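Local coordinates for protein 4-hydroxy-tetrahydrodipicolinate synthase (Thermotoga maritima, PDB 1O5K) that probably catalyses the condensation of pyruvate with aspartate semialdehyde to 4-hydroxy-tetrahydrodipicolinate, a step of lysine biosynthesis through diaminopimelate, at residues Q228-L232 with V247-L251; R37-Y41 with L271-F276. All coordinates share one frame; numbering follows the deposited sequence.

Interaction 1: Q228-L232 with V247-L251; sequences QMVEL and VHRKL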
ATOM      1  N   GLN A 228     -11.966 -30.641  -8.339  1.00 25.69           N
ATOM      2  CA  GLN A 228     -12.405 -29.341  -8.878  1.00 25.92           C
ATOM      3  C   GLN A 228     -11.229 -28.503  -9.332  1.00 26.12           C
ATOM      4  O   GLN A 228     -11.254 -27.905 -10.437  1.00 26.16           O
ATOM      5  CB  GLN A 228     -13.274 -28.599  -7.839  1.00 26.53           C
ATOM      6  CG  GLN A 228     -14.577 -29.305  -7.562  1.00 32.17           C
ATOM      7  CD  GLN A 228     -14.479 -30.623  -6.769  1.00 39.12           C
ATOM      8  OE1 GLN A 228     -13.637 -30.793  -5.868  1.00 29.91           O
ATOM      9  NE2 GLN A 228     -15.368 -31.564  -7.108  1.00 44.66           N
ATOM     10  N   MET A 229     -10.149 -28.461  -8.537  1.00 25.16           N
ATOM     11  CA  MET A 229      -8.945 -27.752  -9.019  1.00 24.74           C
ATOM     12  C   MET A 229      -8.319 -28.414 -10.237  1.00 24.10           C
ATOM     13  O   MET A 229      -7.854 -27.745 -11.164  1.00 22.13           O
ATOM     14  CB  MET A 229      -7.896 -27.653  -7.908  1.00 24.08           C
ATOM     15  CG  MET A 229      -8.276 -26.735  -6.812  1.00 30.41           C
ATOM     16  SD  MET A 229      -8.496 -24.971  -7.373  1.00 32.79           S
ATOM     17  CE  MET A 229      -6.926 -24.412  -7.838  1.00 37.29           C
ATOM     18  N   VAL A 230      -8.360 -29.731 -10.286  1.00 22.34           N
ATOM     19  CA  VAL A 230      -7.861 -30.446 -11.459  1.00 21.22           C
ATOM     20  C   VAL A 230      -8.674 -30.090 -12.677  1.00 22.89           C
ATOM     21  O   VAL A 230      -8.121 -29.888 -13.738  1.00 25.55           O
ATOM     22  CB  VAL A 230      -7.869 -31.982 -11.210  1.00 24.90           C
ATOM     23  CG1 VAL A 230      -7.664 -32.782 -12.475  1.00 29.25           C
ATOM     24  CG2 VAL A 230      -6.804 -32.323 -10.229  1.00 24.15           C
ATOM     25  N   GLU A 231     -10.003 -30.070 -12.533  1.00 24.33           N
ATOM     26  CA  GLU A 231     -10.915 -29.695 -13.611  1.00 27.42           C
ATOM     27  C   GLU A 231     -10.670 -28.274 -14.118  1.00 22.51           C
ATOM     28  O   GLU A 231     -10.787 -28.042 -15.294  1.00 24.47           O
ATOM     29  CB  GLU A 231     -12.363 -29.842 -13.129  1.00 27.26           C
ATOM     30  CG  GLU A 231     -13.452 -29.383 -14.074  1.00 40.51           C
ATOM     31  CD  GLU A 231     -14.869 -29.463 -13.463  1.00 43.33           C
ATOM     32  OE1 GLU A 231     -15.847 -29.519 -14.266  1.00 56.99           O
ATOM     33  OE2 GLU A 231     -15.011 -29.423 -12.195  1.00 56.61           O
ATOM     34  N   LEU A 232     -10.383 -27.345 -13.228  1.00 23.37           N
ATOM     35  CA  LEU A 232     -10.104 -25.979 -13.631  1.00 23.31           C
ATOM     36  C   LEU A 232      -8.957 -25.959 -14.626  1.00 24.76           C
ATOM     37  O   LEU A 232      -9.062 -25.327 -15.672  1.00 25.01           O
ATOM     38  CB  LEU A 232      -9.829 -25.102 -12.405  1.00 22.73           C
ATOM     39  CG  LEU A 232      -9.636 -23.584 -12.567  1.00 26.06           C
ATOM     40  CD1 LEU A 232      -9.769 -22.895 -11.226  1.00 27.25           C
ATOM     41  CD2 LEU A 232      -8.284 -23.244 -13.188  1.00 29.10           C
ATOM     42  N   VAL A 247     -15.435 -22.986 -13.500  1.00 23.93           N
ATOM     43  CA  VAL A 247     -14.932 -23.725 -12.324  1.00 22.25           C
ATOM     44  C   VAL A 247     -14.321 -22.752 -11.333  1.00 24.15           C
ATOM     45  O   VAL A 247     -14.521 -22.827 -10.131  1.00 22.92           O
ATOM     46  CB  VAL A 247     -13.871 -24.804 -12.696  1.00 23.94           C
ATOM     47  CG1 VAL A 247     -13.342 -25.458 -11.436  1.00 25.97           C
ATOM     48  CG2 VAL A 247     -14.450 -25.830 -13.658  1.00 25.93           C
ATOM     49  N   HIS A 248     -13.503 -21.845 -11.845  1.00 21.53           N
ATOM     50  CA  HIS A 248     -12.881 -20.807 -11.039  1.00 22.38           C
ATOM     51  C   HIS A 248     -13.935 -20.010 -10.255  1.00 22.29           C
ATOM     52  O   HIS A 248     -13.813 -19.748  -9.039  1.00 24.07           O
ATOM     53  CB  HIS A 248     -12.085 -19.896 -11.961  1.00 22.49           C
ATOM     54  CG  HIS A 248     -11.776 -18.542 -11.394  1.00 21.36           C
ATOM     55  ND1 HIS A 248     -10.721 -18.325 -10.524  1.00 22.49           N
ATOM     56  CD2 HIS A 248     -12.328 -17.328 -11.634  1.00 27.46           C
ATOM     57  CE1 HIS A 248     -10.659 -17.027 -10.246  1.00 27.45           C
ATOM     58  NE2 HIS A 248     -11.645 -16.414 -10.882  1.00 29.33           N
ATOM     59  N   ARG A 249     -14.977 -19.620 -10.946  1.00 19.76           N
ATOM     60  CA  ARG A 249     -16.037 -18.840 -10.318  1.00 21.89           C
ATOM     61  C   ARG A 249     -16.777 -19.640  -9.257  1.00 23.82           C
ATOM     62  O   ARG A 249     -17.073 -19.134  -8.181  1.00 23.59           O
ATOM     63  CB  ARG A 249     -16.997 -18.299 -11.379  1.00 26.12           C
ATOM     64  CG  ARG A 249     -16.297 -17.287 -12.377  1.00 28.78           C
ATOM     65  CD  ARG A 249     -16.063 -15.940 -11.765  1.00 40.45           C
ATOM     66  NE  ARG A 249     -15.233 -14.980 -12.530  1.00 32.39           N
ATOM     67  CZ  ARG A 249     -15.621 -14.377 -13.656  1.00 39.72           C
ATOM     68  NH1 ARG A 249     -16.777 -14.690 -14.266  1.00 36.51           N
ATOM     69  NH2 ARG A 249     -14.825 -13.479 -14.217  1.00 34.73           N
ATOM     70  N   LYS A 250     -17.037 -20.905  -9.525  1.00 22.09           N
ATOM     71  CA  LYS A 250     -17.776 -21.745  -8.536  1.00 27.02           C
ATOM     72  C   LYS A 250     -16.982 -22.018  -7.261  1.00 27.88           C
ATOM     73  O   LYS A 250     -17.562 -22.174  -6.175  1.00 25.67           O
ATOM     74  CB  LYS A 250     -18.209 -23.028  -9.182  1.00 30.96           C
ATOM     75  CG  LYS A 250     -19.400 -22.842 -10.109  1.00 36.72           C
ATOM     76  CD  LYS A 250     -19.823 -24.168 -10.726  1.00 47.54           C
ATOM     77  CE  LYS A 250     -20.889 -23.938 -11.802  1.00 56.34           C
ATOM     78  NZ  LYS A 250     -21.403 -25.202 -12.415  1.00 63.88           N
ATOM     79  N   LEU A 251     -15.651 -22.053  -7.413  1.00 24.27           N
ATOM     80  CA  LEU A 251     -14.705 -22.302  -6.340  1.00 28.25           C
ATOM     81  C   LEU A 251     -14.345 -21.061  -5.549  1.00 30.39           C
ATOM     82  O   LEU A 251     -13.780 -21.155  -4.449  1.00 29.57           O
ATOM     83  CB  LEU A 251     -13.401 -22.876  -6.877  1.00 29.41           C
ATOM     84  CG  LEU A 251     -13.469 -24.327  -7.260  1.00 33.59           C
ATOM     85  CD1 LEU A 251     -12.151 -24.775  -7.852  1.00 29.46           C
ATOM     86  CD2 LEU A 251     -13.843 -25.181  -6.053  1.00 40.21           C
TER

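Interaction 2: R37-Y41 with L271-F276; sequences RLVRY and LNLMGF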
ATOM      1  N   ARG A  37      -4.515 -41.142   4.478  1.00 24.92           N
ATOM      2  CA  ARG A  37      -5.887 -40.966   3.965  1.00 27.58           C
ATOM      3  C   ARG A  37      -6.000 -39.759   3.031  1.00 25.61           C
ATOM      4  O   ARG A  37      -6.716 -39.799   2.016  1.00 24.81           O
ATOM      5  CB  ARG A  37      -6.911 -40.756   5.099  1.00 28.33           C
ATOM      6  CG  ARG A  37      -7.290 -41.976   5.876  1.00 39.81           C
ATOM      7  CD  ARG A  37      -8.621 -41.814   6.707  1.00 42.36           C
ATOM      8  NE  ARG A  37      -8.557 -40.791   7.767  1.00 54.10           N
ATOM      9  CZ  ARG A  37      -8.246 -41.033   9.050  1.00 60.18           C
ATOM     10  NH1 ARG A  37      -7.964 -42.271   9.466  1.00 59.06           N
ATOM     11  NH2 ARG A  37      -8.216 -40.036   9.934  1.00 57.19           N
ATOM     12  N   LEU A  38      -5.331 -38.684   3.409  1.00 24.74           N
ATOM     13  CA  LEU A  38      -5.331 -37.461   2.626  1.00 24.95           C
ATOM     14  C   LEU A  38      -4.564 -37.658   1.312  1.00 26.05           C
ATOM     15  O   LEU A  38      -5.034 -37.219   0.268  1.00 25.05           O
ATOM     16  CB  LEU A  38      -4.773 -36.292   3.440  1.00 24.90           C
ATOM     17  CG  LEU A  38      -4.930 -34.935   2.789  1.00 33.78           C
ATOM     18  CD1 LEU A  38      -6.410 -34.698   2.401  1.00 37.73           C
ATOM     19  CD2 LEU A  38      -4.384 -33.789   3.676  1.00 32.12           C
ATOM     20  N   VAL A  39      -3.405 -38.320   1.369  1.00 24.84           N
ATOM     21  CA  VAL A  39      -2.621 -38.582   0.144  1.00 26.17           C
ATOM     22  C   VAL A  39      -3.481 -39.431  -0.799  1.00 22.86           C
ATOM     23  O   VAL A  39      -3.599 -39.104  -1.953  1.00 27.02           O
ATOM     24  CB  VAL A  39      -1.298 -39.264   0.451  1.00 24.37           C
ATOM     25  CG1 VAL A  39      -0.571 -39.727  -0.837  1.00 23.45           C
ATOM     26  CG2 VAL A  39      -0.407 -38.322   1.287  1.00 25.13           C
ATOM     27  N   ARG A  40      -4.144 -40.464  -0.280  1.00 25.89           N
ATOM     28  CA  ARG A  40      -4.973 -41.316  -1.139  1.00 27.28           C
ATOM     29  C   ARG A  40      -6.123 -40.522  -1.821  1.00 27.37           C
ATOM     30  O   ARG A  40      -6.398 -40.697  -3.013  1.00 24.40           O
ATOM     31  CB  ARG A  40      -5.492 -42.527  -0.377  1.00 27.16           C
ATOM     32  CG  ARG A  40      -4.359 -43.475   0.024  1.00 32.37           C
ATOM     33  CD  ARG A  40      -4.822 -44.776   0.735  1.00 36.71           C
ATOM     34  NE  ARG A  40      -3.621 -45.490   1.179  1.00 52.27           N
ATOM     35  CZ  ARG A  40      -2.784 -46.146   0.367  1.00 57.76           C
ATOM     36  NH1 ARG A  40      -3.030 -46.240  -0.942  1.00 66.45           N
ATOM     37  NH2 ARG A  40      -1.693 -46.729   0.859  1.00 54.90           N
ATOM     38  N   TYR A  41      -6.729 -39.605  -1.085  1.00 27.27           N
ATOM     39  CA  TYR A  41      -7.729 -38.672  -1.653  1.00 26.28           C
ATOM     40  C   TYR A  41      -7.196 -37.817  -2.786  1.00 24.37           C
ATOM     41  O   TYR A  41      -7.895 -37.588  -3.759  1.00 25.78           O
ATOM     42  CB  TYR A  41      -8.253 -37.811  -0.497  1.00 23.48           C
ATOM     43  CG  TYR A  41      -9.344 -36.789  -0.775  1.00 22.83           C
ATOM     44  CD1 TYR A  41     -10.572 -37.169  -1.306  1.00 28.96           C
ATOM     45  CD2 TYR A  41      -9.184 -35.458  -0.382  1.00 23.33           C
ATOM     46  CE1 TYR A  41     -11.581 -36.241  -1.490  1.00 26.63           C
ATOM     47  CE2 TYR A  41     -10.207 -34.518  -0.571  1.00 20.81           C
ATOM     48  CZ  TYR A  41     -11.397 -34.905  -1.098  1.00 25.13           C
ATOM     49  OH  TYR A  41     -12.411 -33.956  -1.248  1.00 27.36           O
ATOM     50  N   LEU A 271     -10.527 -29.645   6.660  1.00 21.03           N
ATOM     51  CA  LEU A 271     -10.201 -31.086   6.635  1.00 21.05           C
ATOM     52  C   LEU A 271     -10.776 -31.807   7.849  1.00 24.39           C
ATOM     53  O   LEU A 271     -11.280 -32.965   7.755  1.00 22.64           O
ATOM     54  CB  LEU A 271      -8.696 -31.269   6.527  1.00 23.69           C
ATOM     55  CG  LEU A 271      -8.199 -30.916   5.097  1.00 20.27           C
ATOM     56  CD1 LEU A 271      -6.697 -30.782   5.144  1.00 25.61           C
ATOM     57  CD2 LEU A 271      -8.580 -31.966   4.125  1.00 26.18           C
ATOM     58  N   ASN A 272     -10.762 -31.137   8.983  1.00 24.32           N
ATOM     59  CA  ASN A 272     -11.389 -31.736  10.166  1.00 24.54           C
ATOM     60  C   ASN A 272     -12.924 -31.888  10.030  1.00 25.66           C
ATOM     61  O   ASN A 272     -13.526 -32.951  10.382  1.00 22.34           O
ATOM     62  CB  ASN A 272     -11.044 -30.907  11.406  1.00 23.19           C
ATOM     63  CG  ASN A 272     -11.704 -31.422  12.662  1.00 25.11           C
ATOM     64  OD1 ASN A 272     -12.525 -30.734  13.248  1.00 24.61           O
ATOM     65  ND2 ASN A 272     -11.328 -32.624  13.107  1.00 23.36           N
ATOM     66  N   LEU A 273     -13.584 -30.837   9.547  1.00 24.79           N
ATOM     67  CA  LEU A 273     -15.029 -30.906   9.322  1.00 25.85           C
ATOM     68  C   LEU A 273     -15.339 -32.090   8.399  1.00 24.96           C
ATOM     69  O   LEU A 273     -16.309 -32.800   8.590  1.00 23.51           O
ATOM     70  CB  LEU A 273     -15.543 -29.611   8.699  1.00 25.75           C
ATOM     71  CG  LEU A 273     -15.654 -28.403   9.617  1.00 22.40           C
ATOM     72  CD1 LEU A 273     -15.910 -27.136   8.809  1.00 28.54           C
ATOM     73  CD2 LEU A 273     -16.745 -28.560  10.645  1.00 30.57           C
ATOM     74  N   MET A 274     -14.461 -32.314   7.423  1.00 24.73           N
ATOM     75  CA  MET A 274     -14.652 -33.372   6.456  1.00 26.67           C
ATOM     76  C   MET A 274     -14.280 -34.758   7.001  1.00 29.81           C
ATOM     77  O   MET A 274     -14.513 -35.738   6.334  1.00 28.87           O
ATOM     78  CB  MET A 274     -13.876 -33.069   5.163  1.00 24.88           C
ATOM     79  CG  MET A 274     -14.516 -31.919   4.410  1.00 24.86           C
ATOM     80  SD  MET A 274     -13.419 -31.289   3.082  1.00 31.04           S
ATOM     81  CE  MET A 274     -13.877 -32.409   1.883  1.00 31.65           C
ATOM     82  N   GLY A 275     -13.643 -34.828   8.167  1.00 29.10           N
ATOM     83  CA  GLY A 275     -13.350 -36.129   8.793  1.00 27.53           C
ATOM     84  C   GLY A 275     -11.978 -36.689   8.477  1.00 24.61           C
ATOM     85  O   GLY A 275     -11.704 -37.822   8.775  1.00 25.42           O
ATOM     86  N   PHE A 276     -11.074 -35.876   7.949  1.00 21.00           N
ATOM     87  CA  PHE A 276      -9.763 -36.372   7.511  1.00 24.43           C
ATOM     88  C   PHE A 276      -8.672 -36.284   8.581  1.00 27.93           C
ATOM     89  O   PHE A 276      -7.818 -37.177   8.648  1.00 26.77           O
ATOM     90  CB  PHE A 276      -9.266 -35.618   6.293  1.00 26.78           C
ATOM     91  CG  PHE A 276      -9.817 -36.086   4.997  1.00 29.74           C
ATOM     92  CD1 PHE A 276     -10.760 -35.330   4.320  1.00 27.80           C
ATOM     93  CD2 PHE A 276      -9.348 -37.244   4.406  1.00 35.33           C
ATOM     94  CE1 PHE A 276     -11.253 -35.744   3.103  1.00 31.08           C
ATOM     95  CE2 PHE A 276      -9.853 -37.663   3.180  1.00 36.45           C
ATOM     96  CZ  PHE A 276     -10.802 -36.905   2.537  1.00 29.63           C
TER

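Interaction 1: Q228-L232 with V247-L251
An antiparallel helical hairpin brings Leu232 and Gln228 against Val247 and Leu251: helix 226-237, which follows strand 216-219 of the TIM barrel, turns back into helix 241-257, the first of the helices added after the barrel. The segment axes come within 9.7 Å of each other at an angle of 149°. Val247 is the wedge, its two methyls parted between different neighbours. CG1 rests 3.7 Å from Leu232 CB and also meets the carbonyl oxygen of Gln228, which accepts the helical bond from Leu232 N. CG2, the other branch, meets Glu231, which passes across it with CD at 3.7 Å. The Glu231 chain is extended, CG standing opposite the backbone N (chi1 175°), and this lays its methylene and carboxylate beside that methyl. With an alanine here, Val247 CG2 would probably lose its cover from CG and the carboxylate, leaving a gap at the edge of the interface. One turn further along, Leu251 reaches back between two side chains of helix 226-237: its CD2 lies 3.9 Å from Gln228 CB, while its CD1 meets Met229 SD at 3.7 Å. Met229 leaves its helix pointing away, and the bend at chi2 (-62°) brings the sulfur round to this methyl. Met229 also packs on Val217 and Ser219 of strand 216-219, so the hairpin is seated on the barrel wall. Leu232 lies alongside His248, pointing the same way, and touches only its base; the imidazole runs on to the second subunit, where NE2 bonds to Asp183, also the salt-bridge partner of Arg249. The intrachain touch is made by Leu232 CD1, 3.8 Å from His248 CA.

Interaction 2: R37-Y41 with L271-F276
Phe276 is the bump and Tyr41, Leu38 and Arg37 shape the hollow that takes it, where helix 32-44 of the barrel meets the end of helix 265-273. Phe276 CZ pokes at the Tyr41 ring over its centre, 3.5 Å above the plane, and comes within 3.6 Å of Tyr41 CG; the two planes are inclined at 39°. Tyr41 CG stands anti to the backbone N (chi1 -178°), which sends the ring out from helix 32-44 to receive this tip. Leu38 CD1 lies over a face of the Phe276 ring, and the same methyl meets Leu271 CD2 at 3.9 Å, the two leucines crossing at about a right angle. At the outer end of Tyr41, Met274 CE touches OH, whose hydrogen bond goes to Val224 O. A Schellman motif at Gly275, with positive phi, closes helix 265-273 through the bonds Phe276 N to Leu271 O and Gly275 N to Asn272 O, and places Phe276 so that its ring reaches the hollow. At the edge of the hollow Arg37 bends at chi3 and its NH2 bonds to Phe276 O at 3.2 Å, from above the carbonyl plane and with an N-H...O angle of 150°. Apolar packing thus carries the middle, while a charged donor on a neutral carbonyl just beyond a helix C-terminus probably gains from the negative end of that helix's dipole.

In the fold
Both contacts are partly buried, but interaction 1 is the more enclosed, with four of its seven touching residues buried against two in interaction 2. Interaction 1 pairs helices adjacent in sequence; interaction 2 spans 230 residues, joining the first long barrel helix, 32-44, to the end of helix 265-273, and encloses interaction 1 along the chain. Helices 241-257 and 265-273 are consecutive, and these two contacts of theirs with the barrel helices have centres 19 Å apart. Across 228-232 and 247-251 the contact is aliphatic and sulfur packing beside a subunit interface; across 37-41 and 271-276 it is aromatic and aliphatic, with one arginine-carbonyl bond, and no other chain touches it.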